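3-dehydroquinate dehydratase (Geobacillus kaustophilus, PDB 2YR1) probably catalyses the cis-dehydration of 3-dehydroquinate to 3-dehydroshikimate, the third step of the chorismate pathway, through a Schiff-base intermediate. Local coordinates at residues Arg86-Gly91 with Ser145-Phe149; Leu122-Ile128 with Gln164-Tyr168; Ala24-Gly28 with Asn232-Ala236; Gly212-Arg216 with Pro237-Pro241. All coordinates share one frame; numbering follows the deposited sequence.

Contact 1 (Arg86-Gly91 with Ser145-Phe149); sequences RSEREG and SRHYF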
loop_
_atom_site.group_PDB
_atom_site.type_symbol
_atom_site.label_atom_id
_atom_site.label_comp_id
_atom_site.label_asym_id
_atom_site.label_seq_id
_atom_site.Cartn_x
_atom_site.Cartn_y
_atom_site.Cartn_z
ATOM N N ARG A 86 18.844 -18.101 10.699
ATOM C CA ARG A 86 19.306 -17.130 9.721
ATOM C C ARG A 86 20.826 -17.029 9.647
ATOM O O ARG A 86 21.492 -16.847 10.656
ATOM C CB ARG A 86 18.715 -15.744 10.035
ATOM C CG ARG A 86 19.032 -14.657 8.992
ATOM C CD ARG A 86 18.156 -14.798 7.745
ATOM N NE ARG A 86 16.739 -14.579 8.046
ATOM C CZ ARG A 86 15.777 -15.484 7.883
ATOM N NH1 ARG A 86 16.065 -16.692 7.414
ATOM N NH2 ARG A 86 14.518 -15.180 8.195
ATOM N N SER A 87 21.367 -17.159 8.442
ATOM C CA SER A 87 22.801 -17.044 8.236
ATOM C C SER A 87 23.227 -15.669 8.741
ATOM O O SER A 87 22.381 -14.785 8.920
ATOM C CB SER A 87 23.128 -17.149 6.754
ATOM O OG SER A 87 24.426 -16.653 6.511
ATOM N N GLU A 88 24.527 -15.481 8.970
ATOM C CA GLU A 88 25.011 -14.192 9.444
ATOM C C GLU A 88 25.133 -13.275 8.238
ATOM O O GLU A 88 24.902 -12.064 8.332
ATOM C CB GLU A 88 26.367 -14.340 10.144
ATOM C CG GLU A 88 26.790 -13.110 10.953
ATOM C CD GLU A 88 27.948 -13.406 11.900
ATOM O OE1 GLU A 88 28.875 -14.130 11.479
ATOM O OE2 GLU A 88 27.937 -12.913 13.053
ATOM N N ARG A 89 25.481 -13.868 7.099
ATOM C CA ARG A 89 25.624 -13.125 5.857
ATOM C C ARG A 89 24.277 -12.614 5.343
ATOM O O ARG A 89 24.217 -11.933 4.321
ATOM C CB ARG A 89 26.265 -14.010 4.787
ATOM C CG ARG A 89 25.438 -15.219 4.407
ATOM C CD ARG A 89 26.169 -16.092 3.401
ATOM N NE ARG A 89 26.063 -15.588 2.034
ATOM C CZ ARG A 89 26.874 -15.951 1.046
ATOM N NH1 ARG A 89 27.851 -16.813 1.286
ATOM N NH2 ARG A 89 26.698 -15.478 -0.184
ATOM N N GLU A 90 23.198 -12.945 6.048
ATOM C CA GLU A 90 21.874 -12.507 5.635
ATOM C C GLU A 90 21.070 -11.912 6.785
ATOM O O GLU A 90 19.858 -12.127 6.891
ATOM C CB GLU A 90 21.125 -13.669 4.973
ATOM C CG GLU A 90 21.636 -13.969 3.560
ATOM C CD GLU A 90 20.758 -14.940 2.777
ATOM O OE1 GLU A 90 19.513 -14.842 2.874
ATOM O OE2 GLU A 90 21.315 -15.790 2.048
ATOM N N GLY A 91 21.764 -11.161 7.643
ATOM C CA GLY A 91 21.123 -10.506 8.773
ATOM C C GLY A 91 21.032 -11.324 10.047
ATOM O O GLY A 91 20.561 -10.841 11.084
ATOM N N SER A 145 14.621 -19.199 1.215
ATOM C CA SER A 145 14.726 -17.759 1.195
ATOM C C SER A 145 16.034 -17.134 0.768
ATOM O O SER A 145 17.062 -17.800 0.607
ATOM C CB SER A 145 14.347 -17.229 2.578
ATOM O OG SER A 145 15.197 -17.754 3.585
ATOM N N ARG A 146 15.959 -15.819 0.608
ATOM C CA ARG A 146 17.064 -14.974 0.208
ATOM C C ARG A 146 16.772 -13.626 0.844
ATOM O O ARG A 146 15.649 -13.130 0.730
ATOM C CB ARG A 146 17.078 -14.791 -1.303
ATOM C CG ARG A 146 18.365 -14.198 -1.838
ATOM C CD ARG A 146 19.486 -15.244 -1.807
ATOM N NE ARG A 146 20.424 -15.087 -2.919
ATOM C CZ ARG A 146 21.338 -14.127 -2.994
ATOM N NH1 ARG A 146 21.445 -13.242 -2.012
ATOM N NH2 ARG A 146 22.132 -14.044 -4.057
ATOM N N HIS A 147 17.773 -13.044 1.501
ATOM C CA HIS A 147 17.624 -11.743 2.132
ATOM C C HIS A 147 18.724 -10.777 1.651
ATOM O O HIS A 147 19.918 -11.099 1.694
ATOM C CB HIS A 147 17.673 -11.896 3.658
ATOM C CG HIS A 147 16.766 -12.972 4.187
ATOM N ND1 HIS A 147 15.543 -12.706 4.766
ATOM C CD2 HIS A 147 16.892 -14.321 4.191
ATOM C CE1 HIS A 147 14.955 -13.840 5.100
ATOM N NE2 HIS A 147 15.752 -14.836 4.761
ATOM N N TYR A 148 18.314 -9.602 1.181
ATOM C CA TYR A 148 19.248 -8.576 0.713
ATOM C C TYR A 148 19.207 -7.397 1.687
ATOM O O TYR A 148 18.323 -6.563 1.598
ATOM C CB TYR A 148 18.840 -8.093 -0.676
ATOM C CG TYR A 148 18.995 -9.160 -1.727
ATOM C CD1 TYR A 148 20.260 -9.546 -2.165
ATOM C CD2 TYR A 148 17.884 -9.821 -2.248
ATOM C CE1 TYR A 148 20.416 -10.567 -3.098
ATOM C CE2 TYR A 148 18.028 -10.848 -3.185
ATOM C CZ TYR A 148 19.298 -11.211 -3.602
ATOM O OH TYR A 148 19.448 -12.210 -4.520
ATOM N N PHE A 149 20.163 -7.330 2.608
ATOM C CA PHE A 149 20.175 -6.254 3.605
ATOM C C PHE A 149 20.863 -4.965 3.183
ATOM O O PHE A 149 20.661 -3.925 3.814
ATOM C CB PHE A 149 20.801 -6.750 4.909
ATOM C CG PHE A 149 19.813 -7.365 5.867
ATOM C CD1 PHE A 149 19.326 -6.635 6.948
ATOM C CD2 PHE A 149 19.344 -8.662 5.667
ATOM C CE1 PHE A 149 18.385 -7.182 7.818
ATOM C CE2 PHE A 149 18.398 -9.224 6.532
ATOM C CZ PHE A 149 17.916 -8.485 7.607
#
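The guanidinium of R86 lies over one face of the H147 imidazole. The two planes are 27° apart. CZ of R86 stands 3.2 Å from NE2 of H147, and NE2 sits over the centre of the guanidinium. The NE and NH1 groups of R86 are close to that nitrogen but at poor angles, so no hydrogen bond forms. CD of R86 adds a CH-pi contact, 4.0 Å from the centroid of the H147 ring. Bends at chi2 (77°) and chi3 (65°) fold the arginine back over the ring.

One hydrogen bond crosses the contact. N of H147 donates to OE1 of E90 at 2.9 Å, from above the carboxylate plane. The same OE1 lies at the ring edge, 3.0 Å from CD2 of H147. Within the strand, NE2 of H147 donates to OG of S145 at 3.2 Å, and D119 also bonds that hydroxyl.

A second CH-pi contact lies at F149. CA of G91 rests over its ring face, 4.0 Å from the centroid.

R86 is a predicted 3-dehydroquinate ligand and H147 the predicted proton donor/acceptor. K174, the predicted Schiff-base lysine, touches H147. The imidazole is thus fixed by a face contact, an edge contact and a hydrogen bond through NE2, which implies a defined ring orientation beside the lysine.

Contact 2 (Leu122-Ile128 with Gln164-Tyr168); sequences LAYGERI and QAERY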
loop_
_atom_site.group_PDB
_atom_site.type_symbol
_atom_site.label_atom_id
_atom_site.label_comp_id
_atom_site.label_asym_id
_atom_site.label_seq_id
_atom_site.Cartn_x
_atom_site.Cartn_y
_atom_site.Cartn_z
ATOM N N LEU A 122 18.542 -20.125 -0.010
ATOM C CA LEU A 122 18.717 -20.548 -1.394
ATOM C C LEU A 122 20.204 -20.543 -1.698
ATOM O O LEU A 122 20.696 -21.359 -2.471
ATOM C CB LEU A 122 17.996 -19.598 -2.365
ATOM C CG LEU A 122 18.063 -20.093 -3.823
ATOM C CD1 LEU A 122 16.814 -19.710 -4.571
ATOM C CD2 LEU A 122 19.294 -19.525 -4.510
ATOM N N ALA A 123 20.922 -19.625 -1.061
ATOM C CA ALA A 123 22.356 -19.504 -1.270
ATOM C C ALA A 123 23.098 -20.823 -1.096
ATOM O O ALA A 123 24.210 -20.972 -1.588
ATOM C CB ALA A 123 22.932 -18.454 -0.327
ATOM N N TYR A 124 22.489 -21.781 -0.402
ATOM C CA TYR A 124 23.134 -23.076 -0.182
ATOM C C TYR A 124 22.919 -24.052 -1.334
ATOM O O TYR A 124 23.143 -25.256 -1.187
ATOM C CB TYR A 124 22.654 -23.701 1.135
ATOM C CG TYR A 124 22.988 -22.879 2.366
ATOM C CD1 TYR A 124 22.663 -23.337 3.640
ATOM C CD2 TYR A 124 23.615 -21.632 2.255
ATOM C CE1 TYR A 124 22.951 -22.574 4.783
ATOM C CE2 TYR A 124 23.909 -20.863 3.383
ATOM C CZ TYR A 124 23.575 -21.340 4.642
ATOM O OH TYR A 124 23.866 -20.586 5.758
ATOM N N GLY A 125 22.494 -23.509 -2.475
ATOM C CA GLY A 125 22.259 -24.285 -3.683
ATOM C C GLY A 125 22.028 -25.783 -3.577
ATOM O O GLY A 125 20.999 -26.231 -3.069
ATOM N N GLU A 126 22.984 -26.559 -4.080
ATOM C CA GLU A 126 22.884 -28.019 -4.066
ATOM C C GLU A 126 22.663 -28.593 -2.674
ATOM O O GLU A 126 21.982 -29.608 -2.513
ATOM C CB GLU A 126 24.147 -28.650 -4.652
ATOM C CG GLU A 126 25.427 -28.173 -3.997
ATOM C CD GLU A 126 26.498 -29.245 -3.933
ATOM O OE1 GLU A 126 26.738 -29.921 -4.959
ATOM O OE2 GLU A 126 27.108 -29.405 -2.853
ATOM N N ARG A 127 23.238 -27.953 -1.664
ATOM C CA ARG A 127 23.087 -28.455 -0.309
ATOM C C ARG A 127 21.644 -28.387 0.148
ATOM O O ARG A 127 21.315 -28.860 1.231
ATOM C CB ARG A 127 23.977 -27.672 0.647
ATOM C CG ARG A 127 25.452 -27.771 0.306
ATOM C CD ARG A 127 26.292 -27.056 1.352
ATOM N NE ARG A 127 26.071 -25.609 1.366
ATOM C CZ ARG A 127 26.603 -24.757 0.492
ATOM N NH1 ARG A 127 27.393 -25.204 -0.477
ATOM N NH2 ARG A 127 26.349 -23.455 0.595
ATOM N N ILE A 128 20.784 -27.789 -0.674
ATOM C CA ILE A 128 19.374 -27.681 -0.321
ATOM C C ILE A 128 18.706 -29.048 -0.424
ATOM O O ILE A 128 17.847 -29.385 0.391
ATOM C CB ILE A 128 18.629 -26.660 -1.222
ATOM C CG1 ILE A 128 19.216 -25.255 -1.016
ATOM C CG2 ILE A 128 17.148 -26.630 -0.851
ATOM C CD1 ILE A 128 18.735 -24.203 -2.021
ATOM N N GLN A 164 14.252 -20.063 -8.852
ATOM C CA GLN A 164 15.230 -21.065 -8.436
ATOM C C GLN A 164 14.801 -21.763 -7.141
ATOM O O GLN A 164 14.977 -22.976 -6.987
ATOM C CB GLN A 164 16.598 -20.400 -8.252
ATOM C CG GLN A 164 17.780 -21.344 -8.381
ATOM C CD GLN A 164 18.118 -21.641 -9.828
ATOM O OE1 GLN A 164 17.336 -22.263 -10.549
ATOM N NE2 GLN A 164 19.283 -21.181 -10.266
ATOM N N ALA A 165 14.251 -20.993 -6.207
ATOM C CA ALA A 165 13.798 -21.558 -4.949
ATOM C C ALA A 165 12.799 -22.675 -5.268
ATOM O O ALA A 165 12.875 -23.769 -4.710
ATOM C CB ALA A 165 13.147 -20.483 -4.094
ATOM N N GLU A 166 11.868 -22.394 -6.178
ATOM C CA GLU A 166 10.886 -23.388 -6.567
ATOM C C GLU A 166 11.612 -24.534 -7.271
ATOM O O GLU A 166 11.283 -25.685 -7.051
ATOM C CB GLU A 166 9.822 -22.785 -7.496
ATOM C CG GLU A 166 8.763 -23.804 -7.938
ATOM C CD GLU A 166 7.786 -23.218 -8.945
ATOM O OE1 GLU A 166 8.244 -22.618 -9.935
ATOM O OE2 GLU A 166 6.567 -23.352 -8.742
ATOM N N ARG A 167 12.602 -24.216 -8.102
ATOM C CA ARG A 167 13.377 -25.252 -8.801
ATOM C C ARG A 167 14.034 -26.234 -7.808
ATOM O O ARG A 167 14.120 -27.442 -8.083
ATOM C CB ARG A 167 14.480 -24.626 -9.658
ATOM C CG ARG A 167 14.006 -23.672 -10.736
ATOM C CD ARG A 167 14.223 -24.241 -12.127
ATOM N NE ARG A 167 13.787 -23.313 -13.166
ATOM C CZ ARG A 167 14.377 -22.152 -13.447
ATOM N NH1 ARG A 167 15.451 -21.753 -12.771
ATOM N NH2 ARG A 167 13.882 -21.379 -14.403
ATOM N N TYR A 168 14.492 -25.721 -6.663
ATOM C CA TYR A 168 15.137 -26.558 -5.644
ATOM C C TYR A 168 14.163 -27.326 -4.755
ATOM O O TYR A 168 14.572 -27.972 -3.793
ATOM C CB TYR A 168 16.057 -25.718 -4.753
ATOM C CG TYR A 168 17.356 -25.305 -5.403
ATOM C CD1 TYR A 168 17.719 -23.960 -5.479
ATOM C CD2 TYR A 168 18.248 -26.258 -5.905
ATOM C CE1 TYR A 168 18.929 -23.569 -6.032
ATOM C CE2 TYR A 168 19.474 -25.875 -6.467
ATOM C CZ TYR A 168 19.804 -24.525 -6.524
ATOM O OH TYR A 168 21.014 -24.121 -7.050
#
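Q164 meets L122 through its aliphatic root: CB of Q164 is 3.8 Å from CD1 of L122. Its amide turns back along its own helix, where OE1 accepts a hydrogen bond from NH1 of R167 at 3.0 Å.

A165 takes the same leucine methyl from another side. CD1 of L122 lies 3.3 Å from the backbone N of A165 and 3.8 Å from its CB. With CG of L122 anti to the backbone N (chi1 -175°), the branch extends across to the helix. Both L122 and A165 also pack on V144 of strand 141-148.

Y168, just past the end of helix 155-167, covers the most surface. CD1 of I128 sits over a face of its ring, 4.0 Å from the centroid, in a CH-pi contact. The two side chains cross at about a right angle. CG of L122 approaches the ring edge, 4.2 Å from CE1 of Y168. The phenol oxygen OH of Y168 reaches CA of G125, 3.6 Å away.

No hydrogen bond crosses between the segments. Mainly apolar contacts join the end of helix 155-167 to the turn that leads into helix 127-137 and to its first part, between neighbouring outer helices of a TIM barrel.

Contact 3 (Ala24-Gly28 with Asn232-Ala236); sequences APVVG and NQSSA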
loop_
_atom_site.group_PDB
_atom_site.type_symbol
_atom_site.label_atom_id
_atom_site.label_comp_id
_atom_site.label_asym_id
_atom_site.label_seq_id
_atom_site.Cartn_x
_atom_site.Cartn_y
_atom_site.Cartn_z
ATOM N N ALA A 24 4.850 -14.069 13.539
ATOM C CA ALA A 24 5.526 -13.279 14.570
ATOM C C ALA A 24 6.795 -13.991 15.044
ATOM O O ALA A 24 6.760 -15.164 15.395
ATOM C CB ALA A 24 4.571 -13.040 15.747
ATOM N N PRO A 25 7.931 -13.279 15.076
ATOM C CA PRO A 25 9.174 -13.908 15.512
ATOM C C PRO A 25 9.350 -13.965 17.024
ATOM O O PRO A 25 8.849 -13.127 17.754
ATOM C CB PRO A 25 10.226 -13.018 14.887
ATOM C CG PRO A 25 9.618 -11.661 15.124
ATOM C CD PRO A 25 8.184 -11.888 14.659
ATOM N N VAL A 26 10.070 -14.977 17.474
ATOM C CA VAL A 26 10.390 -15.127 18.880
ATOM C C VAL A 26 11.904 -15.167 18.844
ATOM O O VAL A 26 12.489 -16.041 18.198
ATOM C CB VAL A 26 9.888 -16.456 19.470
ATOM C CG1 VAL A 26 10.449 -16.633 20.873
ATOM C CG2 VAL A 26 8.381 -16.478 19.517
ATOM N N VAL A 27 12.537 -14.187 19.480
ATOM C CA VAL A 27 13.986 -14.133 19.534
ATOM C C VAL A 27 14.346 -14.227 21.006
ATOM O O VAL A 27 13.852 -13.458 21.839
ATOM C CB VAL A 27 14.557 -12.815 18.940
ATOM C CG1 VAL A 27 14.183 -12.694 17.470
ATOM C CG2 VAL A 27 14.044 -11.620 19.715
ATOM N N GLY A 28 15.181 -15.201 21.329
ATOM C CA GLY A 28 15.586 -15.387 22.707
ATOM C C GLY A 28 16.979 -15.972 22.753
ATOM O O GLY A 28 17.230 -17.027 22.180
ATOM N N ASN A 232 6.258 -9.502 20.110
ATOM C CA ASN A 232 6.970 -9.141 21.334
ATOM C C ASN A 232 8.199 -8.347 20.939
ATOM O O ASN A 232 8.319 -7.164 21.268
ATOM C CB ASN A 232 7.416 -10.369 22.140
ATOM C CG ASN A 232 8.130 -9.982 23.445
ATOM O OD1 ASN A 232 7.499 -9.516 24.394
ATOM N ND2 ASN A 232 9.445 -10.151 23.479
ATOM N N GLN A 233 9.111 -9.002 20.229
ATOM C CA GLN A 233 10.340 -8.355 19.789
ATOM C C GLN A 233 10.428 -8.309 18.273
ATOM O O GLN A 233 9.693 -9.004 17.583
ATOM C CB GLN A 233 11.555 -9.098 20.349
ATOM C CG GLN A 233 12.705 -8.180 20.749
ATOM C CD GLN A 233 13.837 -8.919 21.447
ATOM O OE1 GLN A 233 13.613 -9.642 22.424
ATOM N NE2 GLN A 233 15.064 -8.736 20.951
ATOM N N SER A 234 11.329 -7.479 17.761
ATOM C CA SER A 234 11.535 -7.339 16.326
ATOM C C SER A 234 12.695 -8.247 15.928
ATOM O O SER A 234 13.690 -8.332 16.648
ATOM C CB SER A 234 11.875 -5.878 15.986
ATOM O OG SER A 234 12.165 -5.706 14.605
ATOM N N SER A 235 12.568 -8.931 14.792
ATOM C CA SER A 235 13.638 -9.816 14.325
ATOM C C SER A 235 14.230 -9.254 13.039
ATOM O O SER A 235 15.201 -9.787 12.508
ATOM C CB SER A 235 13.105 -11.230 14.062
ATOM O OG SER A 235 12.285 -11.251 12.902
ATOM N N ALA A 236 13.626 -8.175 12.544
ATOM C CA ALA A 236 14.069 -7.520 11.319
ATOM C C ALA A 236 13.519 -6.082 11.237
ATOM O O ALA A 236 12.444 -5.789 11.744
ATOM C CB ALA A 236 13.610 -8.328 10.100
HETATM O O HOH W 1 9.637 -12.088 20.372
HETATM O O HOH W 2 7.423 -10.849 17.982
#
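The carboxyl end of barrel strand 21-26 meets the loop that follows strand 226-228, at the catalytic mouth of the TIM barrel. P25 and S235 pack closely there. CB of P25 is 3.4 Å from OG of S235. CB of P25 is also 3.5 Å from CB of S235, tighter than usual for carbons. S235 is a predicted 3-dehydroquinate ligand.

V27 splits its two methyls. CG1 of V27 faces CB of S235 at 3.9 Å. CG2 of V27 presses on the amide of Q233, 3.2 Å from CD of Q233. The chi1 of -62° sets CG1 anti to the carbonyl carbon and turns CG2 to the glutamine. The two side chains cross at about a right angle.

No direct hydrogen bond joins the segments. Two waters do the work at O of P25, which accepts from both. One is held by N of Q233 at 3.1 Å. The other lies 2.7 Å from O of P25, accepts from N of N232 and donates to O of Q233.

Strand 48-52 lies alongside 21-26, with V26 bonded to E50 and R52 through the backbone. R52 also bonds O of S235. On the outer side, helix 31-43 packs against V26 and N232.

Contact 4 (Gly212-Arg216 with Pro237-Pro241); sequences GAITR and PGQIP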
loop_
_atom_site.group_PDB
_atom_site.type_symbol
_atom_site.label_atom_id
_atom_site.label_comp_id
_atom_site.label_asym_id
_atom_site.label_seq_id
_atom_site.Cartn_x
_atom_site.Cartn_y
_atom_site.Cartn_z
ATOM N N GLY A 212 9.808 0.283 3.579
ATOM C CA GLY A 212 9.096 -0.922 3.206
ATOM C C GLY A 212 7.848 -1.281 3.997
ATOM O O GLY A 212 7.244 -2.331 3.760
ATOM N N ALA A 213 7.438 -0.422 4.922
ATOM C CA ALA A 213 6.263 -0.726 5.721
ATOM C C ALA A 213 5.059 -1.089 4.857
ATOM O O ALA A 213 4.356 -2.063 5.143
ATOM C CB ALA A 213 5.912 0.456 6.624
ATOM N N ILE A 214 4.827 -0.320 3.798
ATOM C CA ILE A 214 3.671 -0.573 2.940
ATOM C C ILE A 214 3.623 -2.003 2.444
ATOM O O ILE A 214 2.535 -2.573 2.268
ATOM C CB ILE A 214 3.615 0.384 1.700
ATOM C CG1 ILE A 214 2.300 0.175 0.936
ATOM C CG2 ILE A 214 4.786 0.100 0.741
ATOM C CD1 ILE A 214 1.024 0.492 1.750
ATOM N N THR A 215 4.799 -2.584 2.225
ATOM C CA THR A 215 4.865 -3.944 1.719
ATOM C C THR A 215 4.400 -5.004 2.713
ATOM O O THR A 215 3.929 -6.076 2.313
ATOM C CB THR A 215 6.277 -4.257 1.214
ATOM O OG1 THR A 215 6.188 -5.255 0.204
ATOM C CG2 THR A 215 7.165 -4.763 2.323
ATOM N N ARG A 216 4.509 -4.705 4.002
ATOM C CA ARG A 216 4.077 -5.633 5.037
ATOM C C ARG A 216 2.560 -5.567 5.217
ATOM O O ARG A 216 1.937 -6.501 5.721
ATOM C CB ARG A 216 4.776 -5.295 6.377
ATOM C CG ARG A 216 6.292 -5.315 6.303
ATOM C CD ARG A 216 6.927 -5.093 7.684
ATOM N NE ARG A 216 8.383 -5.189 7.682
ATOM C CZ ARG A 216 9.068 -6.328 7.603
ATOM N NH1 ARG A 216 8.437 -7.488 7.512
ATOM N NH2 ARG A 216 10.396 -6.314 7.636
ATOM N N PRO A 237 14.263 -5.177 10.584
ATOM C CA PRO A 237 13.870 -3.770 10.427
ATOM C C PRO A 237 12.522 -3.525 9.739
ATOM O O PRO A 237 12.207 -4.123 8.712
ATOM C CB PRO A 237 15.043 -3.170 9.644
ATOM C CG PRO A 237 15.609 -4.357 8.902
ATOM C CD PRO A 237 15.569 -5.426 9.952
ATOM N N GLY A 238 11.718 -2.651 10.331
ATOM C CA GLY A 238 10.430 -2.327 9.740
ATOM C C GLY A 238 9.217 -3.152 10.132
ATOM O O GLY A 238 8.128 -2.899 9.631
ATOM N N GLN A 239 9.381 -4.133 11.013
ATOM C CA GLN A 239 8.237 -4.937 11.424
ATOM C C GLN A 239 7.318 -4.066 12.296
ATOM O O GLN A 239 7.775 -3.351 13.181
ATOM C CB GLN A 239 8.700 -6.194 12.185
ATOM C CG GLN A 239 9.616 -7.135 11.367
ATOM C CD GLN A 239 9.979 -8.415 12.112
ATOM O OE1 GLN A 239 9.950 -8.458 13.347
ATOM N NE2 GLN A 239 10.344 -9.460 11.364
ATOM N N ILE A 240 6.019 -4.153 12.026
ATOM C CA ILE A 240 4.970 -3.389 12.699
ATOM C C ILE A 240 4.231 -4.235 13.723
ATOM O O ILE A 240 4.086 -5.443 13.543
ATOM C CB ILE A 240 3.930 -2.889 11.654
ATOM C CG1 ILE A 240 4.589 -1.898 10.709
ATOM C CG2 ILE A 240 2.713 -2.274 12.316
ATOM C CD1 ILE A 240 5.572 -2.519 9.807
ATOM N N PRO A 241 3.760 -3.609 14.816
ATOM C CA PRO A 241 3.024 -4.336 15.849
ATOM C C PRO A 241 1.810 -5.048 15.265
ATOM O O PRO A 241 1.005 -4.473 14.514
ATOM C CB PRO A 241 2.645 -3.236 16.839
ATOM C CG PRO A 241 3.847 -2.341 16.780
ATOM C CD PRO A 241 4.105 -2.252 15.284
HETATM O O HOH W 3 10.990 -9.515 7.974
#
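R216 reaches from helix 213-218 to the backbone of the loop 237-241. Its chain runs extended from CG to NE (chi2 -175°), which carries the guanidinium from the helix to the loop. Its NH2 donates to O of P237 at 3.0 Å, with an N-H...O angle of 152°. The donor stands above the carbonyl plane, 35° out of it. NE of R216 lies 3.0 Å from O of G238. CG of Q239 sits over the centre of one guanidinium face, 3.9 Å from CZ of R216. The guanidinium and the Q239 amide are perpendicular.

Water 3 accepts from NH2 of R216 and, weakly, from NE2 of Q239. Along the aliphatic part of R216, CD lies near CD1 of I240, but the place of this methyl is doubtful, and so is its packing on R216 and A213.

Further out, F228 and M208 pack on R216. OE1 of Q239 accepts from N of S235. Y255 of the second subunit packs on I240 and P241.

R216 and Q239 are both predicted 3-dehydroquinate ligands. The bond to O of P237 and the packing of the Q239 methylene would restrict the guanidinium, consistent with a cationic site prepared for the substrate.

Contacts 1, 3 and 4 hold predicted substrate or catalytic residues; contact 2 holds none and packs outer helices. Contact 4 is buried, and the other three are partly buried. Strand 141-148 ties contacts 1 and 2 together, since O of S145 probably bonds N of L122. The loop after strand 226-228 serves both contacts 3 and 4, where Q239 touches P25 and S234. F149 and P237 join contact 1 to contact 4. Contacts 2 and 4 lie on opposite sides of the chain's centre, with centres about 27 Å apart. Chemistry follows place: an arginine over an imidazole face in contact 1, waters in contact 3, arginine to carbonyl in contact 4, apolar packing in contact 2.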